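Local coordinates for protein geranylgeranyl pyrophosphate synthase (Corynebacterium glutamicum, PDB 3LMD) that probably builds long-chain isoprenoid diphosphates with the aid of magnesium, adding isopentenyl diphosphate units to an allylic diphosphate primer, at residues Gly20-Ala26 and Phe236-Asp240; Phe77-Ala82 and Leu203-Gly208; Val317-Met321 and Ala344-Val348. All blocks are in the same frame, centred on the assembly; numbering follows the deposited sequence.

Contact 1: residues Gly20-Ala26 and Phe236-Asp240; sequences GVSTTGA and FQIVD
A carboxylate on one helix can take up the exposed NH groups at the start of another, and Asp240 does so here. Gly20, the first modelled residue, psi near -134°, leads into helix 21-27, which meets helical residues 236-240 at 119° with axes 8.8 Å apart; Ser22 and Phe236 come closest, CA-CA 5.1 Å. With chi1 near -81° and an almost flat chi2, Asp240 turns its oxygens to the helix start. OD1 of Asp240 accepts from Ser22 N (2.9 Å) and, with Ser22 in the m rotamer, from Ser22 OG (2.6 Å). OD2 of Asp240 accepts from Gly20 N (2.9 Å) and from water 1 (2.4 Å), which accepts from Gly20 N (2.7 Å) and lies 2.8 Å from Thr23 OG1, hydrogen-bonded to it. By sequence, Asp240 opens the second aspartate-rich DDxxD motif of the prenyl synthases, metal-binding in relatives; its carboxylate here serves protein and water. Within the segments, Phe236 O is met by Asp240 N (3.0 Å), Gly20 O by Thr24 N (3.2 Å) and, weakly, Thr24 OG1 (3.4 Å). Beside this polar cluster the Phe236 ring, chi1 m, has Thr23 CA over one face and its CZ 3.6 Å from Ala26 CB.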
ATOM      1  N   GLY A  20      -9.443  19.687  -8.211  1.00 64.97           N
ATOM      2  CA  GLY A  20     -10.653  20.135  -8.960  1.00 61.20           C
ATOM      3  C   GLY A  20     -10.346  20.877 -10.249  1.00 60.89           C
ATOM      4  O   GLY A  20      -9.498  20.454 -11.034  1.00 57.80           O
ATOM      5  N   VAL A  21     -11.037  21.995 -10.466  1.00 59.56           N
ATOM      6  CA  VAL A  21     -10.954  22.712 -11.742  1.00 58.00           C
ATOM      7  C   VAL A  21      -9.521  23.134 -12.068  1.00 55.11           C
ATOM      8  O   VAL A  21      -9.116  23.137 -13.228  1.00 54.04           O
ATOM      9  CB  VAL A  21     -11.904  23.946 -11.793  1.00 63.34           C
ATOM     10  CG1 VAL A  21     -13.185  23.673 -11.002  1.00 69.37           C
ATOM     11  CG2 VAL A  21     -11.201  25.222 -11.289  1.00 68.49           C
ATOM     12  N   SER A  22      -8.749  23.472 -11.038  1.00 46.94           N
ATOM     13  CA  SER A  22      -7.364  23.921 -11.222  1.00 47.54           C
ATOM     14  C   SER A  22      -6.493  22.877 -11.927  1.00 48.58           C
ATOM     15  O   SER A  22      -5.887  23.162 -12.968  1.00 45.36           O
ATOM     16  CB  SER A  22      -6.750  24.312  -9.871  1.00 37.08           C
ATOM     17  OG  SER A  22      -7.413  25.467  -9.375  1.00 47.91           O
ATOM     18  N   THR A  23      -6.415  21.683 -11.345  1.00 45.48           N
ATOM     19  CA  THR A  23      -5.603  20.596 -11.918  1.00 54.27           C
ATOM     20  C   THR A  23      -6.137  20.142 -13.296  1.00 60.75           C
ATOM     21  O   THR A  23      -5.362  19.739 -14.159  1.00 65.02           O
ATOM     22  CB  THR A  23      -5.529  19.369 -10.953  1.00 52.10           C
ATOM     23  OG1 THR A  23      -5.057  19.781  -9.658  1.00 55.29           O
ATOM     24  CG2 THR A  23      -4.603  18.309 -11.500  1.00 50.15           C
ATOM     25  N   THR A  24      -7.458  20.213 -13.485  1.00 63.08           N
ATOM     26  CA  THR A  24      -8.121  19.879 -14.766  1.00 65.57           C
ATOM     27  C   THR A  24      -7.854  20.916 -15.863  1.00 66.48           C
ATOM     28  O   THR A  24      -7.425  20.572 -16.965  1.00 63.79           O
ATOM     29  CB  THR A  24      -9.665  19.745 -14.592  1.00 69.12           C
ATOM     30  OG1 THR A  24      -9.968  18.597 -13.789  1.00 66.60           O
ATOM     31  CG2 THR A  24     -10.374  19.624 -15.954  1.00 73.02           C
ATOM     32  N   GLY A  25      -8.121  22.185 -15.558  1.00 64.40           N
ATOM     33  CA  GLY A  25      -7.848  23.282 -16.492  1.00 64.45           C
ATOM     34  C   GLY A  25      -6.382  23.418 -16.890  1.00 64.59           C
ATOM     35  O   GLY A  25      -6.072  23.839 -18.012  1.00 64.67           O
ATOM     36  N   ALA A  26      -5.484  23.058 -15.972  1.00 58.36           N
ATOM     37  CA  ALA A  26      -4.032  23.126 -16.209  1.00 58.39           C
ATOM     38  C   ALA A  26      -3.556  22.263 -17.393  1.00 62.79           C
ATOM     39  O   ALA A  26      -2.703  22.683 -18.179  1.00 63.31           O
ATOM     40  CB  ALA A  26      -3.274  22.745 -14.939  1.00 48.34           C
ATOM     41  N   PHE A 236      -2.803  25.249  -6.926  1.00 26.21           N
ATOM     42  CA  PHE A 236      -4.018  24.554  -7.414  1.00 26.84           C
ATOM     43  C   PHE A 236      -5.079  24.425  -6.328  1.00 26.13           C
ATOM     44  O   PHE A 236      -6.250  24.678  -6.566  1.00 27.05           O
ATOM     45  CB  PHE A 236      -3.689  23.133  -7.926  1.00 26.87           C
ATOM     46  CG  PHE A 236      -2.968  23.107  -9.261  1.00 29.33           C
ATOM     47  CD1 PHE A 236      -2.927  24.218 -10.065  1.00 30.04           C
ATOM     48  CD2 PHE A 236      -2.351  21.950  -9.707  1.00 41.98           C
ATOM     49  CE1 PHE A 236      -2.259  24.193 -11.297  1.00 39.19           C
ATOM     50  CE2 PHE A 236      -1.687  21.924 -10.929  1.00 42.16           C
ATOM     51  CZ  PHE A 236      -1.647  23.050 -11.718  1.00 36.33           C
ATOM     52  N   GLN A 237      -4.666  23.962  -5.150  1.00 25.05           N
ATOM     53  CA  GLN A 237      -5.623  23.661  -4.094  1.00 24.40           C
ATOM     54  C   GLN A 237      -6.208  24.951  -3.470  1.00 24.66           C
ATOM     55  O   GLN A 237      -7.389  25.009  -3.183  1.00 26.44           O
ATOM     56  CB  GLN A 237      -4.965  22.817  -2.996  1.00 25.56           C
ATOM     57  CG  GLN A 237      -5.990  22.333  -1.963  1.00 34.57           C
ATOM     58  CD  GLN A 237      -7.047  21.447  -2.617  1.00 45.87           C
ATOM     59  OE1 GLN A 237      -6.728  20.365  -3.080  1.00 39.65           O
ATOM     60  NE2 GLN A 237      -8.296  21.931  -2.706  1.00 39.49           N
ATOM     61  N   ILE A 238      -5.375  25.961  -3.221  1.00 24.82           N
ATOM     62  CA  ILE A 238      -5.907  27.183  -2.647  1.00 24.19           C
ATOM     63  C   ILE A 238      -6.859  27.863  -3.642  1.00 24.98           C
ATOM     64  O   ILE A 238      -7.929  28.355  -3.260  1.00 26.38           O
ATOM     65  CB  ILE A 238      -4.794  28.163  -2.211  1.00 25.63           C
ATOM     66  CG1 ILE A 238      -3.910  27.497  -1.136  1.00 25.42           C
ATOM     67  CG2 ILE A 238      -5.463  29.454  -1.607  1.00 26.12           C
ATOM     68  CD1 ILE A 238      -2.652  28.229  -0.830  1.00 26.13           C
ATOM     69  N   VAL A 239      -6.484  27.881  -4.920  1.00 25.14           N
ATOM     70  CA  VAL A 239      -7.327  28.509  -5.916  1.00 25.21           C
ATOM     71  C   VAL A 239      -8.684  27.769  -5.975  1.00 29.87           C
ATOM     72  O   VAL A 239      -9.742  28.404  -6.011  1.00 28.66           O
ATOM     73  CB  VAL A 239      -6.637  28.574  -7.331  1.00 26.85           C
ATOM     74  CG1 VAL A 239      -7.682  28.863  -8.424  1.00 27.87           C
ATOM     75  CG2 VAL A 239      -5.539  29.674  -7.368  1.00 26.40           C
ATOM     76  N   ASP A 240      -8.651  26.434  -5.973  1.00 25.72           N
ATOM     77  CA  ASP A 240      -9.885  25.627  -5.939  1.00 30.74           C
ATOM     78  C   ASP A 240     -10.747  25.995  -4.717  1.00 34.58           C
ATOM     79  O   ASP A 240     -11.992  26.081  -4.789  1.00 29.81           O
ATOM     80  CB  ASP A 240      -9.552  24.122  -5.846  1.00 30.74           C
ATOM     81  CG  ASP A 240      -9.191  23.499  -7.187  1.00 43.26           C
ATOM     82  OD1 ASP A 240      -9.322  24.168  -8.232  1.00 42.03           O
ATOM     83  OD2 ASP A 240      -8.787  22.316  -7.193  1.00 49.81           O
TER
HETATM   84  O   HOH W   1      -7.050  20.823  -8.038  1.00 56.29           O

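Contact 2: residues Phe77-Ala82 and Leu203-Gly208; sequences FRPMFA and LIASAG
Close helix packing depends on small residues where the backbones converge and on large ones that fill the gaps beside them. Residues 77-82 and 203-208, both fully helical, run roughly parallel, inclined by 32° (signed crossing -32°), with axes only 8.1 Å from each other. Register is set by Arg78 beside Ile204 (CA-CA 5.9 Å) and Ala82 beside Ala207 (4.6 Å). The Ala207 methyl is the bump that enters a hollow floored by backbone: its CB lies 3.4 Å from Arg78 O, 3.9 Å from Phe81 CD2 and 4.1 Å from Ala82 CB, and a CA-H...O contact joins Ala82 CA to Ala207 O at 3.3 Å. In return Phe81, chi1 t, pushes its ring into the shallow space over Gly208, CE2 being 3.4 Å from Gly208 CA and 3.2 Å from Ile204 O; a CB on Gly208 would clash with the ring. Ile204, in m and t wells, wedges its CG2 between Phe77 CE1 (3.8 Å) and Phe81 CD2 (3.9 Å). Arg78, m then t, t, lays its stem along the partner, CD 4.0 Å from Leu203 CD2. Arg78 belongs to the family's GKRxRP motif, which in relatives binds isopentenyl diphosphate, and it touches His108. No hydrogen bond crosses this contact: apolar shape holds the helices together, while the arginine contributes hydrocarbon and keeps its charge for a diphosphate-binding role, if it acts as in relatives.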
ATOM      1  N   PHE A  77      -2.758  15.353 -15.368  1.00 27.86           N
ATOM      2  CA  PHE A  77      -1.799  16.441 -15.125  1.00 27.69           C
ATOM      3  C   PHE A  77      -0.417  15.987 -14.630  1.00 30.81           C
ATOM      4  O   PHE A  77       0.628  16.526 -15.051  1.00 25.86           O
ATOM      5  CB  PHE A  77      -2.351  17.464 -14.122  1.00 31.96           C
ATOM      6  CG  PHE A  77      -1.354  18.535 -13.805  1.00 35.71           C
ATOM      7  CD1 PHE A  77      -0.562  18.466 -12.667  1.00 34.38           C
ATOM      8  CD2 PHE A  77      -1.137  19.567 -14.703  1.00 36.42           C
ATOM      9  CE1 PHE A  77       0.416  19.444 -12.413  1.00 33.88           C
ATOM     10  CE2 PHE A  77      -0.184  20.533 -14.454  1.00 44.03           C
ATOM     11  CZ  PHE A  77       0.597  20.472 -13.310  1.00 34.70           C
ATOM     12  N   ARG A  78      -0.388  15.037 -13.701  1.00 25.28           N
ATOM     13  CA  ARG A  78       0.906  14.650 -13.104  1.00 26.47           C
ATOM     14  C   ARG A  78       1.881  14.034 -14.110  1.00 27.17           C
ATOM     15  O   ARG A  78       3.066  14.423 -14.147  1.00 26.68           O
ATOM     16  CB  ARG A  78       0.698  13.745 -11.897  1.00 25.28           C
ATOM     17  CG  ARG A  78      -0.052  14.484 -10.794  1.00 26.27           C
ATOM     18  CD  ARG A  78      -0.623  13.550  -9.702  1.00 29.05           C
ATOM     19  NE  ARG A  78      -1.364  14.355  -8.728  1.00 28.47           N
ATOM     20  CZ  ARG A  78      -2.595  14.816  -8.936  1.00 32.11           C
ATOM     21  NH1 ARG A  78      -3.242  14.494 -10.048  1.00 28.79           N
ATOM     22  NH2 ARG A  78      -3.209  15.545  -8.002  1.00 30.63           N
ATOM     23  N   PRO A  79       1.403  13.079 -14.929  1.00 26.82           N
ATOM     24  CA  PRO A  79       2.352  12.595 -15.944  1.00 27.80           C
ATOM     25  C   PRO A  79       2.711  13.674 -16.966  1.00 27.39           C
ATOM     26  O   PRO A  79       3.856  13.721 -17.408  1.00 29.81           O
ATOM     27  CB  PRO A  79       1.632  11.400 -16.601  1.00 31.18           C
ATOM     28  CG  PRO A  79       0.233  11.339 -15.986  1.00 29.89           C
ATOM     29  CD  PRO A  79       0.204  12.209 -14.772  1.00 26.12           C
ATOM     30  N   MET A  80       1.768  14.545 -17.317  1.00 24.64           N
ATOM     31  CA  MET A  80       2.077  15.631 -18.258  1.00 30.29           C
ATOM     32  C   MET A  80       3.193  16.509 -17.708  1.00 32.48           C
ATOM     33  O   MET A  80       4.111  16.901 -18.428  1.00 26.37           O
ATOM     34  CB  MET A  80       0.828  16.511 -18.535  1.00 27.12           C
ATOM     35  CG  MET A  80       1.079  17.580 -19.628  1.00 41.16           C
ATOM     36  SD  MET A  80      -0.180  18.922 -19.757  1.00 41.87           S
ATOM     37  CE  MET A  80       0.404  20.024 -18.462  1.00 40.70           C
ATOM     38  N   PHE A  81       3.108  16.840 -16.420  1.00 27.47           N
ATOM     39  CA  PHE A  81       4.161  17.628 -15.776  1.00 27.29           C
ATOM     40  C   PHE A  81       5.505  16.901 -15.791  1.00 28.31           C
ATOM     41  O   PHE A  81       6.537  17.513 -16.054  1.00 25.73           O
ATOM     42  CB  PHE A  81       3.767  18.020 -14.340  1.00 23.69           C
ATOM     43  CG  PHE A  81       4.847  18.829 -13.626  1.00 27.59           C
ATOM     44  CD1 PHE A  81       5.468  19.899 -14.264  1.00 37.22           C
ATOM     45  CD2 PHE A  81       5.263  18.493 -12.359  1.00 23.38           C
ATOM     46  CE1 PHE A  81       6.470  20.633 -13.609  1.00 37.29           C
ATOM     47  CE2 PHE A  81       6.243  19.241 -11.689  1.00 24.11           C
ATOM     48  CZ  PHE A  81       6.843  20.293 -12.309  1.00 30.30           C
ATOM     49  N   ALA A  82       5.506  15.589 -15.538  1.00 24.87           N
ATOM     50  CA  ALA A  82       6.754  14.806 -15.605  1.00 24.99           C
ATOM     51  C   ALA A  82       7.374  14.863 -17.031  1.00 22.91           C
ATOM     52  O   ALA A  82       8.616  14.944 -17.200  1.00 25.98           O
ATOM     53  CB  ALA A  82       6.489  13.330 -15.232  1.00 25.36           C
ATOM     54  N   LEU A 203       3.374  15.059  -4.508  1.00 24.36           N
ATOM     55  CA  LEU A 203       3.338  14.155  -5.659  1.00 29.30           C
ATOM     56  C   LEU A 203       3.534  14.909  -6.979  1.00 27.71           C
ATOM     57  O   LEU A 203       4.105  14.371  -7.935  1.00 30.02           O
ATOM     58  CB  LEU A 203       2.041  13.358  -5.690  1.00 29.84           C
ATOM     59  CG  LEU A 203       1.930  12.216  -6.706  1.00 26.12           C
ATOM     60  CD1 LEU A 203       3.068  11.162  -6.610  1.00 25.81           C
ATOM     61  CD2 LEU A 203       0.545  11.538  -6.426  1.00 24.19           C
ATOM     62  N   ILE A 204       3.067  16.149  -7.037  1.00 26.75           N
ATOM     63  CA  ILE A 204       3.334  16.974  -8.222  1.00 27.06           C
ATOM     64  C   ILE A 204       4.827  17.314  -8.258  1.00 26.86           C
ATOM     65  O   ILE A 204       5.464  17.226  -9.311  1.00 27.16           O
ATOM     66  CB  ILE A 204       2.444  18.236  -8.220  1.00 26.05           C
ATOM     67  CG1 ILE A 204       0.971  17.813  -8.288  1.00 30.63           C
ATOM     68  CG2 ILE A 204       2.755  19.151  -9.401  1.00 28.14           C
ATOM     69  CD1 ILE A 204       0.021  18.974  -8.019  1.00 31.50           C
ATOM     70  N   ALA A 205       5.392  17.664  -7.103  1.00 26.31           N
ATOM     71  CA  ALA A 205       6.832  17.868  -6.964  1.00 25.43           C
ATOM     72  C   ALA A 205       7.584  16.629  -7.441  1.00 28.96           C
ATOM     73  O   ALA A 205       8.597  16.741  -8.136  1.00 27.19           O
ATOM     74  CB  ALA A 205       7.222  18.203  -5.496  1.00 25.39           C
ATOM     75  N   SER A 206       7.079  15.450  -7.076  1.00 26.78           N
ATOM     76  CA  SER A 206       7.714  14.198  -7.466  1.00 27.11           C
ATOM     77  C   SER A 206       7.699  13.984  -8.981  1.00 25.44           C
ATOM     78  O   SER A 206       8.643  13.467  -9.537  1.00 26.01           O
ATOM     79  CB  SER A 206       7.006  13.005  -6.771  1.00 28.00           C
ATOM     80  OG  SER A 206       7.491  11.789  -7.281  1.00 32.82           O
ATOM     81  N   ALA A 207       6.594  14.307  -9.631  1.00 23.63           N
ATOM     82  CA  ALA A 207       6.516  14.229 -11.080  1.00 26.10           C
ATOM     83  C   ALA A 207       7.620  15.094 -11.729  1.00 28.31           C
ATOM     84  O   ALA A 207       8.273  14.651 -12.670  1.00 24.43           O
ATOM     85  CB  ALA A 207       5.179  14.679 -11.544  1.00 23.47           C
ATOM     86  N   GLY A 208       7.835  16.307 -11.218  1.00 23.90           N
ATOM     87  CA  GLY A 208       8.902  17.198 -11.782  1.00 23.95           C
ATOM     88  C   GLY A 208      10.280  16.587 -11.528  1.00 27.77           C
ATOM     89  O   GLY A 208      11.128  16.512 -12.418  1.00 27.91           O
TER

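Contact 3: residues Val317-Met321 and Ala344-Val348; sequences VYRYM and ATFTV
A long side chain meeting a branched one can bridge helices whose backbones do not touch; Met321 and Val348 carry most of the burial between residues 317-321 and 344-348. Both segments are regular helix, antiparallel at 172°, their axes 11.0 Å apart; Val317 faces Val348 (CA-CA 7.2 Å) and Met321 faces Ala344 (7.3 Å), so matched pairs repeat one turn apart. Met321, with chi1 t and chi2 p, reaches across until SD is 3.6 Å from Ala344 CB and 3.9 Å from Val348 CG2; the small alanine opposite accommodates the sulfur. Val348, chi1 t, points at the other helix and spreads its two methyls: CG2 also meets Val317 CG1 at 3.7 Å, while CG1 touches the edge of the Tyr318 ring, 3.7 Å from CE1. Val317, likewise t, has a second neighbour in Ile238 of helix 219-246, which packs against this pair of helices. The contact is apolar and has no hydrogen bond across it. Antiparallel neighbours joined by a short connection, helices 309-328 and 335-349 form a helical hairpin, here the C-terminal one of the all-alpha prenyl synthase fold.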
ATOM      1  N   VAL A 317      -1.843  32.729  -2.290  1.00 25.53           N
ATOM      2  CA  VAL A 317      -1.638  32.276  -3.691  1.00 26.73           C
ATOM      3  C   VAL A 317      -0.515  33.058  -4.383  1.00 29.79           C
ATOM      4  O   VAL A 317       0.356  32.477  -5.064  1.00 24.76           O
ATOM      5  CB  VAL A 317      -2.927  32.384  -4.529  1.00 24.44           C
ATOM      6  CG1 VAL A 317      -2.629  32.113  -6.034  1.00 26.11           C
ATOM      7  CG2 VAL A 317      -3.982  31.374  -4.030  1.00 25.05           C
ATOM      8  N   TYR A 318      -0.507  34.369  -4.198  1.00 24.72           N
ATOM      9  CA  TYR A 318       0.517  35.183  -4.861  1.00 24.64           C
ATOM     10  C   TYR A 318       1.906  34.884  -4.338  1.00 25.28           C
ATOM     11  O   TYR A 318       2.886  34.970  -5.083  1.00 27.59           O
ATOM     12  CB  TYR A 318       0.249  36.682  -4.674  1.00 29.66           C
ATOM     13  CG  TYR A 318      -0.993  37.187  -5.368  1.00 36.38           C
ATOM     14  CD1 TYR A 318      -1.448  36.596  -6.545  1.00 36.06           C
ATOM     15  CD2 TYR A 318      -1.678  38.303  -4.876  1.00 34.40           C
ATOM     16  CE1 TYR A 318      -2.569  37.078  -7.201  1.00 38.32           C
ATOM     17  CE2 TYR A 318      -2.800  38.790  -5.530  1.00 33.49           C
ATOM     18  CZ  TYR A 318      -3.240  38.188  -6.686  1.00 43.96           C
ATOM     19  OH  TYR A 318      -4.361  38.697  -7.331  1.00 41.91           O
ATOM     20  N   ARG A 319       1.985  34.580  -3.048  1.00 23.72           N
ATOM     21  CA  ARG A 319       3.244  34.254  -2.417  1.00 25.72           C
ATOM     22  C   ARG A 319       3.808  32.934  -2.993  1.00 26.31           C
ATOM     23  O   ARG A 319       5.011  32.822  -3.272  1.00 25.54           O
ATOM     24  CB  ARG A 319       3.035  34.135  -0.895  1.00 24.23           C
ATOM     25  CG  ARG A 319       4.316  33.857  -0.105  1.00 25.51           C
ATOM     26  CD  ARG A 319       4.083  33.852   1.399  1.00 34.90           C
ATOM     27  NE  ARG A 319       3.435  32.627   1.859  1.00 30.29           N
ATOM     28  CZ  ARG A 319       4.049  31.455   2.012  1.00 36.13           C
ATOM     29  NH1 ARG A 319       3.368  30.410   2.471  1.00 33.24           N
ATOM     30  NH2 ARG A 319       5.342  31.325   1.724  1.00 30.71           N
ATOM     31  N   TYR A 320       2.942  31.937  -3.181  1.00 25.22           N
ATOM     32  CA  TYR A 320       3.370  30.689  -3.861  1.00 22.83           C
ATOM     33  C   TYR A 320       3.704  30.923  -5.320  1.00 23.26           C
ATOM     34  O   TYR A 320       4.581  30.266  -5.863  1.00 24.80           O
ATOM     35  CB  TYR A 320       2.304  29.605  -3.723  1.00 21.46           C
ATOM     36  CG  TYR A 320       2.299  29.050  -2.330  1.00 24.38           C
ATOM     37  CD1 TYR A 320       3.385  28.304  -1.863  1.00 28.22           C
ATOM     38  CD2 TYR A 320       1.215  29.237  -1.482  1.00 26.68           C
ATOM     39  CE1 TYR A 320       3.410  27.785  -0.561  1.00 28.21           C
ATOM     40  CE2 TYR A 320       1.228  28.710  -0.184  1.00 24.87           C
ATOM     41  CZ  TYR A 320       2.326  27.987   0.268  1.00 30.09           C
ATOM     42  OH  TYR A 320       2.351  27.427   1.549  1.00 31.88           O
ATOM     43  N   MET A 321       3.013  31.863  -5.958  1.00 24.40           N
ATOM     44  CA  MET A 321       3.299  32.164  -7.371  1.00 25.94           C
ATOM     45  C   MET A 321       4.680  32.808  -7.455  1.00 26.70           C
ATOM     46  O   MET A 321       5.408  32.528  -8.399  1.00 29.48           O
ATOM     47  CB  MET A 321       2.228  33.098  -8.011  1.00 26.44           C
ATOM     48  CG  MET A 321       2.379  33.331  -9.582  1.00 31.62           C
ATOM     49  SD  MET A 321       2.170  31.820 -10.619  1.00 21.74           S
ATOM     50  CE  MET A 321       3.767  31.701 -11.429  1.00 38.60           C
ATOM     51  N   ALA A 344       0.702  27.865 -14.330  1.00 32.34           N
ATOM     52  CA  ALA A 344       0.578  28.468 -13.027  1.00 28.35           C
ATOM     53  C   ALA A 344      -0.205  29.753 -13.104  1.00 27.73           C
ATOM     54  O   ALA A 344      -1.148  29.921 -12.396  1.00 30.17           O
ATOM     55  CB  ALA A 344       1.894  28.696 -12.433  1.00 29.35           C
ATOM     56  N   THR A 345       0.192  30.628 -14.008  1.00 27.64           N
ATOM     57  CA  THR A 345      -0.395  31.940 -14.151  1.00 33.99           C
ATOM     58  C   THR A 345      -1.858  31.859 -14.483  1.00 33.09           C
ATOM     59  O   THR A 345      -2.674  32.554 -13.958  1.00 33.59           O
ATOM     60  CB  THR A 345       0.299  32.739 -15.225  1.00 35.38           C
ATOM     61  OG1 THR A 345       1.617  33.038 -14.807  1.00 46.05           O
ATOM     62  CG2 THR A 345      -0.401  33.977 -15.398  1.00 48.38           C
ATOM     63  N   PHE A 346      -2.177  30.969 -15.375  1.00 34.06           N
ATOM     64  CA  PHE A 346      -3.552  30.812 -15.812  1.00 37.42           C
ATOM     65  C   PHE A 346      -4.423  30.408 -14.627  1.00 36.16           C
ATOM     66  O   PHE A 346      -5.569  30.844 -14.489  1.00 33.35           O
ATOM     67  CB  PHE A 346      -3.635  29.745 -16.909  1.00 43.86           C
ATOM     68  CG  PHE A 346      -5.033  29.499 -17.408  1.00 54.75           C
ATOM     69  CD1 PHE A 346      -5.560  30.261 -18.451  1.00 65.65           C
ATOM     70  CD2 PHE A 346      -5.826  28.516 -16.836  1.00 57.80           C
ATOM     71  CE1 PHE A 346      -6.861  30.041 -18.915  1.00 64.68           C
ATOM     72  CE2 PHE A 346      -7.130  28.294 -17.293  1.00 64.54           C
ATOM     73  CZ  PHE A 346      -7.644  29.055 -18.331  1.00 58.76           C
ATOM     74  N   THR A 347      -3.882  29.560 -13.770  1.00 30.94           N
ATOM     75  CA  THR A 347      -4.630  29.120 -12.595  1.00 33.59           C
ATOM     76  C   THR A 347      -4.856  30.304 -11.650  1.00 29.13           C
ATOM     77  O   THR A 347      -5.955  30.521 -11.158  1.00 29.65           O
ATOM     78  CB  THR A 347      -3.878  27.988 -11.853  1.00 33.36           C
ATOM     79  OG1 THR A 347      -3.628  26.907 -12.766  1.00 33.89           O
ATOM     80  CG2 THR A 347      -4.701  27.477 -10.665  1.00 31.40           C
ATOM     81  N   VAL A 348      -3.808  31.071 -11.384  1.00 30.75           N
ATOM     82  CA  VAL A 348      -3.974  32.210 -10.487  1.00 30.05           C
ATOM     83  C   VAL A 348      -5.031  33.185 -11.052  1.00 34.88           C
ATOM     84  O   VAL A 348      -5.868  33.715 -10.305  1.00 33.27           O
ATOM     85  CB  VAL A 348      -2.644  32.930 -10.277  1.00 29.03           C
ATOM     86  CG1 VAL A 348      -2.837  34.218  -9.461  1.00 31.44           C
ATOM     87  CG2 VAL A 348      -1.603  31.941  -9.593  1.00 32.10           C
TER

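Overall arrangement
One aromatic side chain of contact 1, Phe236, touches both other contacts: it meets Phe77 of contact 2 edge-to-face (Phe236 CE2 to Phe77 CE1 3.6 Å) and Thr347 of contact 3 (Phe236 CE1 to Thr347 OG1 3.4 Å). Ile238 CG2 also lies 3.4 Å from Val317 CG2, joining contacts 1 and 3. Contacts 2 and 3 do not touch, nearest atoms about 7 Å and centres about 17 Å apart. In sequence, contact 2 is nested inside contact 1; contact 3 follows. Contacts 1 and 2 border the expected active site: Asp240 begins the second aspartate-rich motif, and the Arg78 side chain is about 9 Å from that of Asp115, which binds calcium in this protein, though not in this chain.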